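Local structure of FACT-Spt16 (Cicer arietinum, 5CE6) at residues A[342-347]-A[438-443]; A[204-209]-A[430-435]. The protein is the N-terminal domain of a FACT histone chaperone subunit and probably takes part in binding histones H3-H4 during transcription. All coordinates share one frame; numbering follows the deposited sequence.

Interaction 1: residues A[342-347]-A[438-443]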
loop_
_atom_site.group_PDB
_atom_site.type_symbol
_atom_site.label_atom_id
_atom_site.label_comp_id
_atom_site.label_asym_id
_atom_site.label_seq_id
_atom_site.Cartn_x
_atom_site.Cartn_y
_atom_site.Cartn_z
ATOM N N SER A 342 -12.667 9.853 12.854
ATOM C CA SER A 342 -13.839 9.051 12.522
ATOM C C SER A 342 -13.500 7.596 12.248
ATOM O O SER A 342 -14.395 6.760 12.134
ATOM C CB SER A 342 -14.579 9.639 11.318
ATOM O OG SER A 342 -15.131 10.903 11.620
ATOM N N LEU A 343 -12.212 7.287 12.124
ATOM C CA LEU A 343 -11.802 5.905 11.877
ATOM C C LEU A 343 -11.718 5.139 13.197
ATOM O O LEU A 343 -10.658 5.037 13.814
ATOM C CB LEU A 343 -10.480 5.849 11.110
ATOM C CG LEU A 343 -10.632 6.298 9.659
ATOM C CD1 LEU A 343 -9.273 6.504 9.018
ATOM C CD2 LEU A 343 -11.449 5.283 8.856
ATOM N N LYS A 344 -12.870 4.640 13.637
ATOM C CA LYS A 344 -12.994 3.950 14.911
ATOM C C LYS A 344 -13.776 2.685 14.646
ATOM O O LYS A 344 -14.632 2.672 13.761
ATOM C CB LYS A 344 -13.767 4.812 15.916
ATOM C CG LYS A 344 -13.131 6.152 16.240
ATOM C CD LYS A 344 -11.905 5.985 17.118
ATOM C CE LYS A 344 -11.180 7.313 17.320
ATOM N NZ LYS A 344 -12.087 8.368 17.851
ATOM N N PRO A 345 -13.486 1.611 15.402
ATOM C CA PRO A 345 -14.199 0.350 15.170
ATOM C C PRO A 345 -15.719 0.535 15.167
ATOM O O PRO A 345 -16.278 1.173 16.063
ATOM C CB PRO A 345 -13.752 -0.520 16.348
ATOM C CG PRO A 345 -12.355 -0.022 16.641
ATOM C CD PRO A 345 -12.450 1.474 16.444
ATOM N N GLY A 346 -16.368 -0.001 14.139
ATOM C CA GLY A 346 -17.813 0.044 14.055
ATOM C C GLY A 346 -18.318 1.140 13.133
ATOM O O GLY A 346 -19.495 1.158 12.776
ATOM N N ASN A 347 -17.440 2.065 12.763
ATOM C CA ASN A 347 -17.815 3.148 11.855
ATOM C C ASN A 347 -17.550 2.781 10.396
ATOM O O ASN A 347 -16.613 2.060 10.106
ATOM C CB ASN A 347 -17.048 4.424 12.203
ATOM C CG ASN A 347 -17.480 5.030 13.523
ATOM O OD1 ASN A 347 -18.460 4.600 14.129
ATOM N ND2 ASN A 347 -16.760 6.065 13.963
ATOM N N ASP A 438 -9.205 0.579 21.605
ATOM C CA ASP A 438 -9.487 1.675 22.517
ATOM C C ASP A 438 -8.985 3.042 22.050
ATOM O O ASP A 438 -9.368 4.071 22.607
ATOM C CB ASP A 438 -8.876 1.355 23.880
ATOM C CG ASP A 438 -7.411 0.974 23.780
ATOM O OD1 ASP A 438 -7.004 0.407 22.738
ATOM O OD2 ASP A 438 -6.665 1.247 24.744
ATOM N N LYS A 439 -8.119 3.057 21.041
ATOM C CA LYS A 439 -7.587 4.315 20.531
ATOM C C LYS A 439 -7.027 4.146 19.130
ATOM O O LYS A 439 -6.683 3.045 18.709
ATOM C CB LYS A 439 -6.501 4.874 21.456
ATOM C CG LYS A 439 -5.175 4.132 21.376
ATOM C CD LYS A 439 -4.178 4.661 22.400
ATOM C CE LYS A 439 -3.052 3.665 22.653
ATOM N NZ LYS A 439 -2.115 3.511 21.507
ATOM N N THR A 440 -6.945 5.259 18.419
ATOM C CA THR A 440 -6.390 5.262 17.082
ATOM C C THR A 440 -5.025 5.928 17.145
ATOM O O THR A 440 -4.916 7.080 17.557
ATOM C CB THR A 440 -7.335 5.992 16.134
ATOM O OG1 THR A 440 -8.524 5.203 15.973
ATOM C CG2 THR A 440 -6.677 6.225 14.766
ATOM N N ASP A 441 -3.989 5.187 16.758
ATOM C CA ASP A 441 -2.607 5.644 16.881
ATOM C C ASP A 441 -2.121 6.258 15.583
ATOM O O ASP A 441 -2.103 5.587 14.559
ATOM C CB ASP A 441 -1.681 4.477 17.235
ATOM C CG ASP A 441 -1.990 3.872 18.579
ATOM O OD1 ASP A 441 -2.609 4.566 19.413
ATOM O OD2 ASP A 441 -1.607 2.702 18.807
ATOM N N VAL A 442 -1.716 7.524 15.621
ATOM C CA VAL A 442 -1.113 8.133 14.433
ATOM C C VAL A 442 0.381 7.882 14.560
ATOM O O VAL A 442 1.051 8.529 15.355
ATOM C CB VAL A 442 -1.375 9.634 14.348
ATOM C CG1 VAL A 442 -0.706 10.215 13.090
ATOM C CG2 VAL A 442 -2.871 9.905 14.298
ATOM N N VAL A 443 0.899 6.923 13.801
ATOM C CA VAL A 443 2.264 6.449 14.033
ATOM C C VAL A 443 3.309 7.221 13.222
ATOM O O VAL A 443 4.505 6.952 13.321
ATOM C CB VAL A 443 2.411 4.916 13.842
ATOM C CG1 VAL A 443 1.720 4.174 14.973
ATOM C CG2 VAL A 443 1.861 4.469 12.496
#

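Interaction 2: residues A[204-209]-A[430-435]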
loop_
_atom_site.group_PDB
_atom_site.type_symbol
_atom_site.label_atom_id
_atom_site.label_comp_id
_atom_site.label_asym_id
_atom_site.label_seq_id
_atom_site.Cartn_x
_atom_site.Cartn_y
_atom_site.Cartn_z
ATOM N N THR A 204 3.626 -4.118 14.596
ATOM C CA THR A 204 4.952 -3.691 15.013
ATOM C C THR A 204 5.816 -3.303 13.812
ATOM O O THR A 204 6.470 -2.262 13.831
ATOM C CB THR A 204 5.642 -4.769 15.835
ATOM O OG1 THR A 204 4.971 -4.866 17.098
ATOM C CG2 THR A 204 7.119 -4.416 16.074
ATOM N N TYR A 205 5.808 -4.128 12.769
ATOM C CA TYR A 205 6.583 -3.819 11.559
ATOM C C TYR A 205 6.119 -2.522 10.895
ATOM O O TYR A 205 6.945 -1.739 10.432
ATOM C CB TYR A 205 6.552 -4.987 10.565
ATOM C CG TYR A 205 7.098 -6.277 11.165
ATOM C CD1 TYR A 205 7.986 -6.250 12.244
ATOM C CD2 TYR A 205 6.722 -7.513 10.658
ATOM C CE1 TYR A 205 8.483 -7.415 12.794
ATOM C CE2 TYR A 205 7.222 -8.696 11.218
ATOM C CZ TYR A 205 8.102 -8.631 12.278
ATOM O OH TYR A 205 8.596 -9.788 12.849
ATOM N N ILE A 206 4.809 -2.290 10.859
ATOM C CA ILE A 206 4.279 -1.041 10.305
ATOM C C ILE A 206 4.715 0.160 11.152
ATOM O O ILE A 206 5.079 1.209 10.613
ATOM C CB ILE A 206 2.736 -1.102 10.179
ATOM C CG1 ILE A 206 2.345 -2.175 9.151
ATOM C CG2 ILE A 206 2.154 0.273 9.804
ATOM C CD1 ILE A 206 0.853 -2.503 9.091
ATOM N N LYS A 207 4.677 0.022 12.473
ATOM C CA LYS A 207 5.141 1.101 13.341
ATOM C C LYS A 207 6.628 1.375 13.140
ATOM O O LYS A 207 7.039 2.535 13.134
ATOM C CB LYS A 207 4.880 0.775 14.814
ATOM C CG LYS A 207 3.417 0.764 15.191
ATOM C CD LYS A 207 3.268 0.355 16.659
ATOM C CE LYS A 207 1.878 0.627 17.200
ATOM N NZ LYS A 207 1.790 0.258 18.653
ATOM N N ARG A 208 7.431 0.317 12.997
ATOM C CA ARG A 208 8.861 0.489 12.715
ATOM C C ARG A 208 9.033 1.262 11.407
ATOM O O ARG A 208 9.806 2.209 11.341
ATOM C CB ARG A 208 9.591 -0.860 12.616
ATOM C CG ARG A 208 9.510 -1.718 13.890
ATOM C CD ARG A 208 10.402 -1.201 15.016
ATOM N NE ARG A 208 10.266 -2.008 16.237
ATOM C CZ ARG A 208 9.558 -1.638 17.299
ATOM N NH1 ARG A 208 8.922 -0.473 17.297
ATOM N NH2 ARG A 208 9.473 -2.437 18.363
ATOM N N ALA A 209 8.303 0.844 10.377
ATOM C CA ALA A 209 8.346 1.496 9.072
ATOM C C ALA A 209 7.938 2.957 9.202
ATOM O O ALA A 209 8.622 3.846 8.691
ATOM C CB ALA A 209 7.439 0.780 8.094
ATOM N N ALA A 430 -0.761 13.448 4.609
ATOM C CA ALA A 430 -0.943 12.010 4.806
ATOM C C ALA A 430 -0.278 11.547 6.076
ATOM O O ALA A 430 0.816 12.003 6.423
ATOM C CB ALA A 430 -0.413 11.206 3.613
ATOM N N ASP A 431 -0.947 10.622 6.756
ATOM C CA ASP A 431 -0.350 9.925 7.892
ATOM C C ASP A 431 -0.704 8.453 7.882
ATOM O O ASP A 431 -1.678 8.049 7.247
ATOM C CB ASP A 431 -0.843 10.524 9.208
ATOM C CG ASP A 431 -0.203 11.853 9.518
ATOM O OD1 ASP A 431 0.931 11.859 10.041
ATOM O OD2 ASP A 431 -0.826 12.884 9.234
ATOM N N THR A 432 0.065 7.658 8.632
ATOM C CA THR A 432 -0.247 6.230 8.810
ATOM C C THR A 432 -0.868 6.053 10.182
ATOM O O THR A 432 -0.325 6.526 11.182
ATOM C CB THR A 432 0.993 5.352 8.681
ATOM O OG1 THR A 432 1.583 5.594 7.404
ATOM C CG2 THR A 432 0.622 3.878 8.774
ATOM N N ILE A 433 -2.034 5.421 10.234
ATOM C CA ILE A 433 -2.707 5.267 11.529
ATOM C C ILE A 433 -3.039 3.804 11.799
ATOM O O ILE A 433 -3.295 3.039 10.865
ATOM C CB ILE A 433 -3.968 6.136 11.642
ATOM C CG1 ILE A 433 -5.106 5.558 10.812
ATOM C CG2 ILE A 433 -3.683 7.603 11.251
ATOM C CD1 ILE A 433 -6.420 6.270 11.070
ATOM N N ILE A 434 -3.023 3.424 13.076
ATOM C CA ILE A 434 -3.311 2.045 13.465
ATOM C C ILE A 434 -4.599 2.054 14.262
ATOM O O ILE A 434 -4.744 2.840 15.189
ATOM C CB ILE A 434 -2.208 1.465 14.370
ATOM C CG1 ILE A 434 -0.830 1.692 13.749
ATOM C CG2 ILE A 434 -2.464 -0.025 14.646
ATOM C CD1 ILE A 434 -0.493 0.739 12.675
ATOM N N ILE A 435 -5.551 1.200 13.894
ATOM C CA ILE A 435 -6.815 1.162 14.624
ATOM C C ILE A 435 -6.704 0.149 15.739
ATOM O O ILE A 435 -6.677 -1.048 15.491
ATOM C CB ILE A 435 -8.015 0.747 13.746
ATOM C CG1 ILE A 435 -8.088 1.611 12.479
ATOM C CG2 ILE A 435 -9.318 0.819 14.570
ATOM C CD1 ILE A 435 -8.093 3.123 12.728
#

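Interaction 1: residues A[342-347]-A[438-443]
Lys344 and Thr440 bring their CA atoms to 7.1 Å where the connection between helices 323-342 and 349-363 passes the edge strand 440-442 of an antiparallel sheet, in the part of the chain related to the M24 metallopeptidases. This connection has two tight bends: an inverse gamma turn centred on Leu343, then a type II beta turn from Lys344 to Asn347, closed by Asn347 N on Lys344 O at 3.0 Å. Gly346 occupies the third position of the beta turn with a positive phi of 100°, as a type II turn usually requires.

The contact is small, burying 112 Å², and centres on Thr440. Its OG1 lies 3.0 Å from Leu343 O, at hydrogen-bonding distance. The aliphatic part of Lys344 crosses the threonine at a slant, CE passing 3.6 Å from Thr440 OG1. Bends at chi2 and chi4 carry the lysine chain past the threonine and bring NZ to Gly341 O, its hydrogen-bond acceptor near the end of helix 323-342. Leu343 meets Thr440 through its carbonyl O, while its side chain packs separately on Ala352, Val398 and Ile433, which places the turn against the strand next to 440-442.

The turn region is also braced from within. Asn347 ND2 donates to Ser342 O over 3.1 Å in a nearly straight bond (170° at the hydrogen); the acceptor lies in the asparagine's amide plane, while ND2 stands 37° above the plane of the Ser342 carbonyl.

Interaction 2: residues A[204-209]-A[430-435]
The CD1 methyl of Ile434 lies 3.9 Å from CG2 of Ile206, and these two residues have the largest shares of the 141 Å² buried between helix segment 204-209 and strand segment 430-435. The branched methyl of Ile206 does all the close touching: with chi1 at -65°, CG2 extends anti to the backbone N and reaches the strand. There it also approaches Thr432 CG2, at 4.1 Å. Thr432 CG2 and Ile434 CD1 are themselves 5.1 Å apart, which indicates that the Ile206 methyl rests in the shallow dip between them. Ile434 reaches this spot because chi2 (-79°) folds CD1 back from an extended course.

Thr432 and Ile434 are two residues apart and both direct CB toward the helix, whereas Ile433 between them points away, the alternation expected of a beta strand. Thr432 presents its methyl to the helix, and its OG1 donates to Asn312 O. Lys207 lies extended alongside, its CE 4.5 Å from Ile434 CG1, and adds only loose cover (30 Å²). No hydrogen bond joins the segments; the nearest CA atoms, those of Ile206 and Thr432, remain 8.7 Å apart. Tyr309 and Val403 add further apolar contacts around Ile206. Such buried, side-chain-only packing of a helix on a sheet fits the M24 pita-bread fold, in which helices cover curved beta sheets.

In the fold
Along the chain the segments alternate: 204-209, 342-347, 430-435, then 438-443, so the two contacts cross. Their centres lie about 12 Å apart, and both contacts involve the antiparallel sheet in which strands 424-435 and 440-442 are successive neighbours. Probable backbone hydrogen bonds tie them directly, Ile434 N to Asp441 O at 2.8 Å and Val443 N to Thr432 O at 2.9 Å. Helix 200-230 meets the side of strand 424-435 bearing Thr432 and Ile434, while Leu343 touches Ile433, whose CB points away from that helix. Interactions 1 and 2 thereby join this hairpin to widely separated parts of the M24-like region.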